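Local coordinates for protein pullulanase (Bacillus acidopullulyticus, PDB 2WAN) that hydrolyses the alpha-1,6-glucosidic linkages of pullulan and probably of branched starch-derived polysaccharides, at residues Phe329-Pro334 / Leu355-Ser360; Asn685-Asn690 / Ala765-Ser770; Gly716-Phe721 / Asp836-Asn841. One frame throughout, in Å; residues are numbered along the deposited sequence. Where two conformers were deposited one is given.

How the interactions relate
Following the chain from the N terminus, interaction 1 comes first and closes a loop of 20 residues, including strand 338-344, within the carbohydrate-binding module 48 region. It stands apart from the other two, on the opposite side of the chain's centre, its nearest atoms about 38 Å from interaction 2 and about 33 Å from interaction 3. Interaction 2 spans 74 residues and joins helix 681-688 to helix 753-769 on the outside of the catalytic barrel. Interaction 3 opens inside that span and closes beyond it, so the two cross. It links the loop 716-721, after helix 707-714, to helix 835-841, which leads into strand 842-844 of the C-terminal antiparallel sheet. The centres of interactions 2 and 3 are about 17 Å apart.

Interaction 1: residues Phe329-Pro334 / Leu355-Ser360; sequences FRVWAP and LEMQKS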
loop_
_atom_site.group_PDB
_atom_site.type_symbol
_atom_site.label_atom_id
_atom_site.label_comp_id
_atom_site.label_asym_id
_atom_site.label_seq_id
_atom_site.Cartn_x
_atom_site.Cartn_y
_atom_site.Cartn_z
ATOM N N PHE A 329 13.259 26.240 11.750
ATOM C CA PHE A 329 12.287 25.209 12.108
ATOM C C PHE A 329 10.951 25.619 11.521
ATOM O O PHE A 329 10.624 26.812 11.465
ATOM C CB PHE A 329 12.160 25.069 13.624
ATOM C CG PHE A 329 13.461 24.738 14.318
ATOM C CD1 PHE A 329 14.399 25.736 14.605
ATOM C CD2 PHE A 329 13.744 23.420 14.692
ATOM C CE1 PHE A 329 15.598 25.424 15.255
ATOM C CE2 PHE A 329 14.935 23.095 15.352
ATOM C CZ PHE A 329 15.869 24.107 15.632
ATOM N N ARG A 330 10.188 24.631 11.057
ATOM C CA ARG A 330 8.833 24.885 10.571
ATOM C C ARG A 330 7.970 23.661 10.780
ATOM O O ARG A 330 8.398 22.534 10.486
ATOM C CB ARG A 330 8.804 25.305 9.095
ATOM C CG ARG A 330 7.421 25.882 8.688
ATOM C CD ARG A 330 7.333 26.259 7.219
ATOM N NE ARG A 330 8.159 27.421 6.866
ATOM C CZ ARG A 330 7.724 28.682 6.843
ATOM N NH1 ARG A 330 6.471 28.968 7.170
ATOM N NH2 ARG A 330 8.547 29.659 6.491
ATOM N N VAL A 331 6.773 23.890 11.324
ATOM C CA VAL A 331 5.817 22.812 11.623
ATOM C C VAL A 331 4.407 23.253 11.232
ATOM O O VAL A 331 4.044 24.428 11.410
ATOM C CB VAL A 331 5.872 22.387 13.132
ATOM C CG1 VAL A 331 5.455 23.550 14.068
ATOM C CG2 VAL A 331 5.021 21.135 13.396
ATOM N N TRP A 332 3.619 22.321 10.688
ATOM C CA TRP A 332 2.231 22.593 10.319
ATOM C C TRP A 332 1.305 22.274 11.489
ATOM O O TRP A 332 1.198 21.122 11.908
ATOM C CB TRP A 332 1.843 21.767 9.081
ATOM C CG TRP A 332 0.495 22.135 8.487
ATOM C CD1 TRP A 332 0.151 23.318 7.885
ATOM C CD2 TRP A 332 -0.664 21.300 8.434
ATOM N NE1 TRP A 332 -1.170 23.268 7.464
ATOM C CE2 TRP A 332 -1.687 22.038 7.786
ATOM C CE3 TRP A 332 -0.936 19.988 8.858
ATOM C CZ2 TRP A 332 -2.969 21.506 7.563
ATOM C CZ3 TRP A 332 -2.208 19.465 8.643
ATOM C CH2 TRP A 332 -3.208 20.226 8.001
ATOM N N ALA A 333 0.658 23.301 12.040
ATOM C CA ALA A 333 -0.231 23.111 13.190
ATOM C C ALA A 333 -1.372 24.132 13.121
ATOM O O ALA A 333 -1.427 25.074 13.929
ATOM C CB ALA A 333 0.536 23.240 14.499
ATOM N N PRO A 334 -2.286 23.931 12.158
ATOM C CA PRO A 334 -3.291 24.941 11.799
ATOM C C PRO A 334 -4.355 25.190 12.858
ATOM O O PRO A 334 -5.056 26.208 12.788
ATOM C CB PRO A 334 -3.922 24.369 10.524
ATOM C CG PRO A 334 -3.776 22.900 10.663
ATOM C CD PRO A 334 -2.410 22.721 11.317
ATOM N N LEU A 355 11.542 28.710 23.310
ATOM C CA LEU A 355 11.312 29.880 22.456
ATOM C C LEU A 355 9.940 29.879 21.807
ATOM O O LEU A 355 9.472 28.845 21.328
ATOM C CB LEU A 355 12.375 29.967 21.359
ATOM C CG LEU A 355 13.827 30.103 21.812
ATOM C CD1 LEU A 355 14.765 29.717 20.689
ATOM C CD2 LEU A 355 14.083 31.543 22.262
ATOM N N GLU A 356 9.297 31.045 21.774
ATOM C CA GLU A 356 8.046 31.178 21.049
ATOM C C GLU A 356 8.299 31.086 19.535
ATOM O O GLU A 356 9.198 31.746 19.002
ATOM C CB GLU A 356 7.357 32.513 21.383
ATOM C CG GLU A 356 6.570 32.519 22.674
ATOM C CD GLU A 356 5.301 31.688 22.586
ATOM O OE1 GLU A 356 4.824 31.250 23.648
ATOM O OE2 GLU A 356 4.784 31.477 21.465
ATOM N N MET A 357 7.525 30.255 18.844
ATOM C CA MET A 357 7.548 30.272 17.380
ATOM C C MET A 357 6.525 31.286 16.858
ATOM O O MET A 357 5.690 31.783 17.620
ATOM C CB MET A 357 7.325 28.869 16.797
ATOM C CG MET A 357 8.394 27.878 17.261
ATOM S SD MET A 357 8.198 26.186 16.618
ATOM C CE MET A 357 8.605 26.428 14.881
ATOM N N GLN A 358 6.614 31.586 15.567
ATOM C CA GLN A 358 5.807 32.623 14.931
ATOM C C GLN A 358 4.804 32.001 13.981
ATOM O O GLN A 358 5.177 31.195 13.131
ATOM C CB GLN A 358 6.695 33.588 14.138
ATOM C CG GLN A 358 7.893 34.153 14.885
ATOM C CD GLN A 358 8.936 34.768 13.951
ATOM O OE1 GLN A 358 8.610 35.275 12.867
ATOM N NE2 GLN A 358 10.196 34.731 14.375
ATOM N N LYS A 359 3.538 32.384 14.124
ATOM C CA LYS A 359 2.512 32.035 13.136
ATOM C C LYS A 359 2.949 32.483 11.743
ATOM O O LYS A 359 3.326 33.642 11.541
ATOM C CB LYS A 359 1.169 32.681 13.488
ATOM C CG LYS A 359 0.218 31.773 14.224
ATOM C CD LYS A 359 -1.103 32.477 14.585
ATOM C CE LYS A 359 -2.013 31.565 15.416
ATOM N NZ LYS A 359 -3.160 32.285 16.037
ATOM N N SER A 360 2.906 31.556 10.790
ATOM C CA SER A 360 3.344 31.814 9.423
ATOM C C SER A 360 2.323 31.279 8.397
ATOM O O SER A 360 1.164 31.065 8.741
ATOM C CB SER A 360 4.741 31.217 9.204
ATOM O OG SER A 360 5.290 31.620 7.962
#
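Met357 leads the contact, reaching with its terminal methyl for the strand that carries Phe329 and Val331. The two segments do not pair directly: strands 326-332 and 353-359 both run antiparallel to strand 364-370, which lies between them, and the CA atoms of Phe329 and Met357 are 8.7 Å apart. The thioether spans that gap. It runs straight through CG to SD and then bends at chi3 (70°), which brings Met357 CE to 4.0 Å from Phe329 CB and 4.3 Å from Val331 CG1. The Phe329 ring itself leads away and meets Tyr378 edge-to-face, while Tyr380 of strand 377-383 packs on Phe329, Val331 and Met357 alike. This is interior packing of the beta-sandwich expected of a carbohydrate-binding module 48.

Arg330 and Ser360 make the polar half. With CG anti to the backbone N (chi1 -167°) and a bend at chi3, Arg330 NH1 comes to 3.0 Å from Ser360 OG, donating at an N-H...O angle of 154°. OG lies at the edge of the guanidinium, near its plane. Two more partners hold the group: Asp317 forms a salt bridge with NE, and NH1 also bonds Thr364 OG1.

The chemistry thus divides: an unbranched methionine packs its methyl mainly on apolar carbon, while the arginine's charge, probably balanced mainly by Asp317, has the hydroxyls of Ser360 and Thr364 as neutral partners at NH1.

Interaction 2: residues Asn685-Asn690 / Ala765-Ser770; sequences NGLDGN and AVVFTS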
loop_
_atom_site.group_PDB
_atom_site.type_symbol
_atom_site.label_atom_id
_atom_site.label_comp_id
_atom_site.label_asym_id
_atom_site.label_seq_id
_atom_site.Cartn_x
_atom_site.Cartn_y
_atom_site.Cartn_z
ATOM N N ASN A 685 -1.502 -18.044 -5.397
ATOM C CA ASN A 685 -2.501 -19.075 -5.067
ATOM C C ASN A 685 -2.494 -20.197 -6.095
ATOM O O ASN A 685 -2.662 -21.373 -5.743
ATOM C CB ASN A 685 -3.904 -18.482 -4.951
ATOM C CG ASN A 685 -4.111 -17.680 -3.664
ATOM O OD1 ASN A 685 -3.509 -17.947 -2.621
ATOM N ND2 ASN A 685 -5.006 -16.719 -3.734
ATOM N N GLY A 686 -2.282 -19.841 -7.357
ATOM C CA GLY A 686 -2.193 -20.839 -8.419
ATOM C C GLY A 686 -1.022 -21.791 -8.257
ATOM O O GLY A 686 -1.131 -22.969 -8.610
ATOM N N LEU A 687 0.100 -21.291 -7.720
ATOM C CA LEU A 687 1.288 -22.109 -7.551
ATOM C C LEU A 687 1.246 -23.097 -6.397
ATOM O O LEU A 687 1.720 -24.227 -6.552
ATOM C CB LEU A 687 2.563 -21.238 -7.467
ATOM C CG LEU A 687 2.979 -20.662 -8.830
ATOM C CD1 LEU A 687 3.955 -19.484 -8.626
ATOM C CD2 LEU A 687 3.617 -21.758 -9.704
ATOM N N ASP A 688 0.726 -22.682 -5.242
ATOM C CA ASP A 688 0.800 -23.566 -4.071
ATOM C C ASP A 688 -0.479 -23.713 -3.249
ATOM O O ASP A 688 -0.455 -24.318 -2.177
ATOM C CB ASP A 688 2.015 -23.216 -3.188
ATOM C CG ASP A 688 1.836 -21.929 -2.426
ATOM O OD1 ASP A 688 0.859 -21.205 -2.683
ATOM O OD2 ASP A 688 2.682 -21.652 -1.541
ATOM N N GLY A 689 -1.588 -23.199 -3.774
ATOM C CA GLY A 689 -2.902 -23.350 -3.130
ATOM C C GLY A 689 -3.350 -22.100 -2.402
ATOM O O GLY A 689 -2.529 -21.241 -2.082
ATOM N N ASN A 690 -4.658 -21.975 -2.148
ATOM C CA ASN A 690 -5.176 -20.798 -1.444
ATOM C C ASN A 690 -4.515 -20.609 -0.085
ATOM O O ASN A 690 -4.267 -21.582 0.634
ATOM C CB ASN A 690 -6.710 -20.846 -1.290
ATOM C CG ASN A 690 -7.291 -19.505 -0.822
ATOM O OD1 ASN A 690 -7.754 -18.695 -1.632
ATOM N ND2 ASN A 690 -7.243 -19.257 0.482
ATOM N N ALA A 765 10.682 -21.801 -10.389
ATOM C CA ALA A 765 10.991 -21.775 -11.830
ATOM C C ALA A 765 9.909 -21.026 -12.609
ATOM O O ALA A 765 10.214 -20.264 -13.518
ATOM C CB ALA A 765 11.165 -23.189 -12.396
ATOM N N VAL A 766 8.643 -21.242 -12.239
ATOM C CA VAL A 766 7.544 -20.491 -12.838
ATOM C C VAL A 766 7.739 -18.990 -12.592
ATOM O O VAL A 766 7.628 -18.186 -13.519
ATOM C CB VAL A 766 6.146 -20.963 -12.335
ATOM C CG1 VAL A 766 5.028 -20.124 -12.969
ATOM C CG2 VAL A 766 5.925 -22.451 -12.671
ATOM N N VAL A 767 8.015 -18.614 -11.346
ATOM C CA VAL A 767 8.243 -17.201 -11.027
ATOM C C VAL A 767 9.376 -16.612 -11.890
ATOM O O VAL A 767 9.236 -15.519 -12.466
ATOM C CB VAL A 767 8.500 -16.980 -9.522
ATOM C CG1 VAL A 767 8.916 -15.500 -9.252
ATOM C CG2 VAL A 767 7.257 -17.333 -8.710
ATOM N N PHE A 768 10.483 -17.344 -12.016
ATOM C CA PHE A 768 11.658 -16.822 -12.720
ATOM C C PHE A 768 11.529 -16.826 -14.246
ATOM O O PHE A 768 12.302 -16.125 -14.936
ATOM C CB PHE A 768 12.920 -17.602 -12.321
ATOM C CG PHE A 768 13.277 -17.499 -10.845
ATOM C CD1 PHE A 768 13.185 -16.280 -10.166
ATOM C CD2 PHE A 768 13.739 -18.615 -10.165
ATOM C CE1 PHE A 768 13.564 -16.183 -8.810
ATOM C CE2 PHE A 768 14.104 -18.550 -8.819
ATOM C CZ PHE A 768 14.031 -17.323 -8.142
ATOM N N THR A 769 10.584 -17.603 -14.789
ATOM C CA THR A 769 10.465 -17.699 -16.258
ATOM C C THR A 769 9.194 -17.059 -16.825
ATOM O O THR A 769 8.990 -17.081 -18.053
ATOM C CB THR A 769 10.605 -19.158 -16.776
ATOM O OG1 THR A 769 9.665 -20.011 -16.113
ATOM C CG2 THR A 769 12.025 -19.663 -16.542
ATOM N N SER A 770 8.368 -16.491 -15.942
ATOM C CA SER A 770 7.132 -15.788 -16.337
ATOM C C SER A 770 7.443 -14.335 -16.700
ATOM O O SER A 770 8.350 -13.712 -16.121
ATOM C CB SER A 770 6.124 -15.804 -15.192
ATOM O OG SER A 770 5.576 -17.112 -15.027
#
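Leu687 pushes its forked end against Val766 and Val767, joining two helices on the outside of the (beta/alpha)8 barrel: helix 681-688 follows the sixth barrel strand, and helix 753-769 leads into the eighth.

Contact between the segments is apolar. With CG beside the backbone N (chi1 -74°), Leu687 directs its two methyls at successive valines. Leu687 CD2 presses on the branch point of Val766, 3.7 Å from Val766 CB, with both valine methyls also close; the two side chains lie alongside, running in opposite senses. Leu687 CD1 takes the next valine, meeting Val767 CG2 at 3.9 Å with the side chains set roughly perpendicular. Val732 also touches Leu687, and Val766 packs on Tyr872 of strand 868-873, so this core continues into the C-terminal beta region.

Hydrogen bonds work within each segment. On one side Gly689, with positive phi, bonds its N to Asn685 O. On the other, Thr769 OG1 donates to Ala765 O at 2.7 Å and also bonds Tyr872 OH. Val766 O takes Thr769 N and, at 2.8 Å, Ser770 OG from opposite faces of its carbonyl plane, with a weak third bond from Ser770 N.

Interaction 3: residues Gly716-Phe721 / Asp836-Asn841; sequences GSIQDF and DQIKQN. With SO4 (sulfate ion), chain L.
Ile718 drives its CD1 methyl against Ile838 of helix 835-841, and this is the tight part of the contact: Ile718 CD1 lies 3.9 Å from Ile838 CG2. In one of its two deposited conformers, the Lys839 chain runs alongside the same methyl in the opposite sense. CG1 of Ile718 sits tucked between N and C of its own backbone (chi1 60°), and the side chain extends from there toward the helix. Gly716, with positive phi, is the C-prime residue of the Schellman motif that ends helix 707-714; a CB there would point toward helix 835-841, about 3.7 Å from Ile838 CD1. The loop then turns tightly, Ser717 O accepting from both Asp720 N and Phe721 N.

Toward solvent the packing is loose. Gln719 and Lys839 are exposed, and Gln719 OE1 stands a long 4.3 Å from Lys839 NZ in the same lysine conformer.

On the other face of the helix, a turn apart, Gln837 and Asn841 share a sulfate, probably from the crystallisation liquor. Gln837 NE2 donates to sulfate O2 at 3.1 Å, nearly straight at 170°, and Asn841 ND2 gives sulfate O3 a shorter, more bent bond of 2.8 Å. Asn861 N also binds the ion. Both amides have further partners that fix their rotation: Gln837 OE1 accepts from Thr833 N and Gln837 NE2 also bonds Asn861 OD1, while Asn841 OD1 accepts from Asn858 ND2. A leucine in place of Gln837 would probably cost the sulfate one of its donors and leave Thr833 N and Asn861 OD1 without their amide mate.

The helix therefore has two characters: an isoleucine, with lysine methylenes beside it, that packs against the loop 716-721, and a neutral amide face whose N-H groups hold an anion without a charged side chain among these donors.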
loop_
_atom_site.group_PDB
_atom_site.type_symbol
_atom_site.label_atom_id
_atom_site.label_comp_id
_atom_site.label_asym_id
_atom_site.label_seq_id
_atom_site.Cartn_x
_atom_site.Cartn_y
_atom_site.Cartn_z
ATOM N N GLY A 716 2.451 -12.331 -17.862
ATOM C CA GLY A 716 2.598 -11.086 -17.112
ATOM C C GLY A 716 1.269 -10.442 -16.784
ATOM O O GLY A 716 1.201 -9.214 -16.682
ATOM N N SER A 717 0.223 -11.270 -16.666
ATOM C CA SER A 717 -1.100 -10.865 -16.182
ATOM C C SER A 717 -1.872 -9.872 -17.056
ATOM O O SER A 717 -2.854 -9.280 -16.595
ATOM C CB SER A 717 -0.990 -10.356 -14.741
ATOM O OG SER A 717 -0.564 -11.424 -13.909
ATOM N N ILE A 718 -1.433 -9.726 -18.303
ATOM C CA ILE A 718 -1.980 -8.709 -19.229
ATOM C C ILE A 718 -3.430 -8.980 -19.660
ATOM O O ILE A 718 -4.093 -8.099 -20.215
ATOM C CB ILE A 718 -1.079 -8.536 -20.465
ATOM C CG1 ILE A 718 -0.960 -9.849 -21.244
ATOM C CG2 ILE A 718 0.326 -7.963 -20.053
ATOM C CD1 ILE A 718 -0.166 -9.722 -22.575
ATOM N N GLN A 719 -3.916 -10.191 -19.388
ATOM C CA GLN A 719 -5.327 -10.521 -19.641
ATOM C C GLN A 719 -6.081 -10.735 -18.337
ATOM O O GLN A 719 -7.228 -11.168 -18.352
ATOM C CB GLN A 719 -5.449 -11.773 -20.523
ATOM C CG GLN A 719 -4.918 -11.566 -21.922
ATOM C CD GLN A 719 -5.050 -12.812 -22.782
ATOM O OE1 GLN A 719 -4.534 -12.857 -23.889
ATOM N NE2 GLN A 719 -5.750 -13.823 -22.276
ATOM N N ASP A 720 -5.442 -10.415 -17.212
ATOM C CA ASP A 720 -6.023 -10.658 -15.902
ATOM C C ASP A 720 -6.246 -9.288 -15.236
ATOM O O ASP A 720 -7.398 -8.879 -15.055
ATOM C CB ASP A 720 -5.096 -11.608 -15.102
ATOM C CG ASP A 720 -5.625 -11.962 -13.711
ATOM O OD1 ASP A 720 -6.758 -11.564 -13.348
ATOM O OD2 ASP A 720 -4.899 -12.664 -12.970
ATOM N N PHE A 721 -5.172 -8.563 -14.908
ATOM C CA PHE A 721 -5.325 -7.271 -14.221
ATOM C C PHE A 721 -4.277 -6.204 -14.558
ATOM O O PHE A 721 -4.306 -5.125 -13.967
ATOM C CB PHE A 721 -5.376 -7.481 -12.691
ATOM C CG PHE A 721 -4.128 -8.085 -12.126
ATOM C CD1 PHE A 721 -3.045 -7.276 -11.776
ATOM C CD2 PHE A 721 -4.014 -9.460 -11.974
ATOM C CE1 PHE A 721 -1.855 -7.836 -11.270
ATOM C CE2 PHE A 721 -2.851 -10.017 -11.477
ATOM C CZ PHE A 721 -1.759 -9.202 -11.131
ATOM N N ASP A 836 1.859 -5.660 -26.041
ATOM C CA ASP A 836 1.977 -5.968 -27.471
ATOM C C ASP A 836 3.153 -6.892 -27.808
ATOM O O ASP A 836 2.980 -7.806 -28.602
ATOM C CB ASP A 836 2.044 -4.696 -28.323
ATOM C CG ASP A 836 0.765 -3.875 -28.267
ATOM O OD1 ASP A 836 -0.293 -4.382 -27.843
ATOM O OD2 ASP A 836 0.825 -2.687 -28.652
ATOM N N GLN A 837 4.331 -6.669 -27.209
ATOM C CA GLN A 837 5.459 -7.574 -27.413
ATOM C C GLN A 837 5.077 -8.986 -27.013
ATOM O O GLN A 837 5.416 -9.926 -27.719
ATOM C CB GLN A 837 6.675 -7.200 -26.559
ATOM C CG GLN A 837 7.655 -6.260 -27.174
ATOM C CD GLN A 837 8.878 -6.120 -26.286
ATOM O OE1 GLN A 837 8.761 -6.022 -25.063
ATOM N NE2 GLN A 837 10.052 -6.137 -26.893
ATOM N N ILE A 838 4.427 -9.137 -25.853
ATOM C CA ILE A 838 4.069 -10.485 -25.368
ATOM C C ILE A 838 3.068 -11.157 -26.327
ATOM O O ILE A 838 3.218 -12.333 -26.687
ATOM C CB ILE A 838 3.532 -10.446 -23.914
ATOM C CG1 ILE A 838 4.629 -9.931 -22.954
ATOM C CG2 ILE A 838 2.994 -11.820 -23.492
ATOM C CD1 ILE A 838 4.135 -9.551 -21.531
ATOM N N LYS A 839 2.057 -10.412 -26.769
ATOM C CA LYS A 839 1.073 -10.973 -27.704
ATOM C C LYS A 839 1.743 -11.349 -29.034
ATOM O O LYS A 839 1.372 -12.332 -29.671
ATOM C CB LYS A 839 -0.079 -9.988 -27.920
ATOM C CG LYS A 839 -0.933 -9.767 -26.673
ATOM C CD LYS A 839 -1.797 -8.518 -26.816
ATOM C CE LYS A 839 -2.341 -8.056 -25.474
ATOM N NZ LYS A 839 -3.545 -8.810 -25.041
ATOM N N GLN A 840 2.746 -10.573 -29.435
ATOM C CA GLN A 840 3.467 -10.838 -30.679
ATOM C C GLN A 840 4.372 -12.065 -30.585
ATOM O O GLN A 840 4.462 -12.858 -31.538
ATOM C CB GLN A 840 4.279 -9.608 -31.099
ATOM C CG GLN A 840 5.160 -9.806 -32.338
ATOM C CD GLN A 840 6.278 -8.767 -32.445
ATOM O OE1 GLN A 840 6.069 -7.579 -32.186
ATOM N NE2 GLN A 840 7.476 -9.217 -32.829
ATOM N N ASN A 841 5.042 -12.232 -29.440
ATOM C CA ASN A 841 6.179 -13.164 -29.373
ATOM C C ASN A 841 5.967 -14.433 -28.553
ATOM O O ASN A 841 6.751 -15.378 -28.676
ATOM C CB ASN A 841 7.433 -12.466 -28.813
ATOM C CG ASN A 841 7.950 -11.363 -29.703
ATOM O OD1 ASN A 841 7.857 -11.430 -30.939
ATOM N ND2 ASN A 841 8.543 -10.339 -29.075
HETATM S S SO4 L . 10.853 -7.239 -30.383
HETATM O O1 SO4 L . 12.264 -6.886 -30.193
HETATM O O2 SO4 L . 10.021 -6.084 -30.026
HETATM O O3 SO4 L . 10.527 -8.389 -29.550
HETATM O O4 SO4 L . 10.591 -7.588 -31.778
#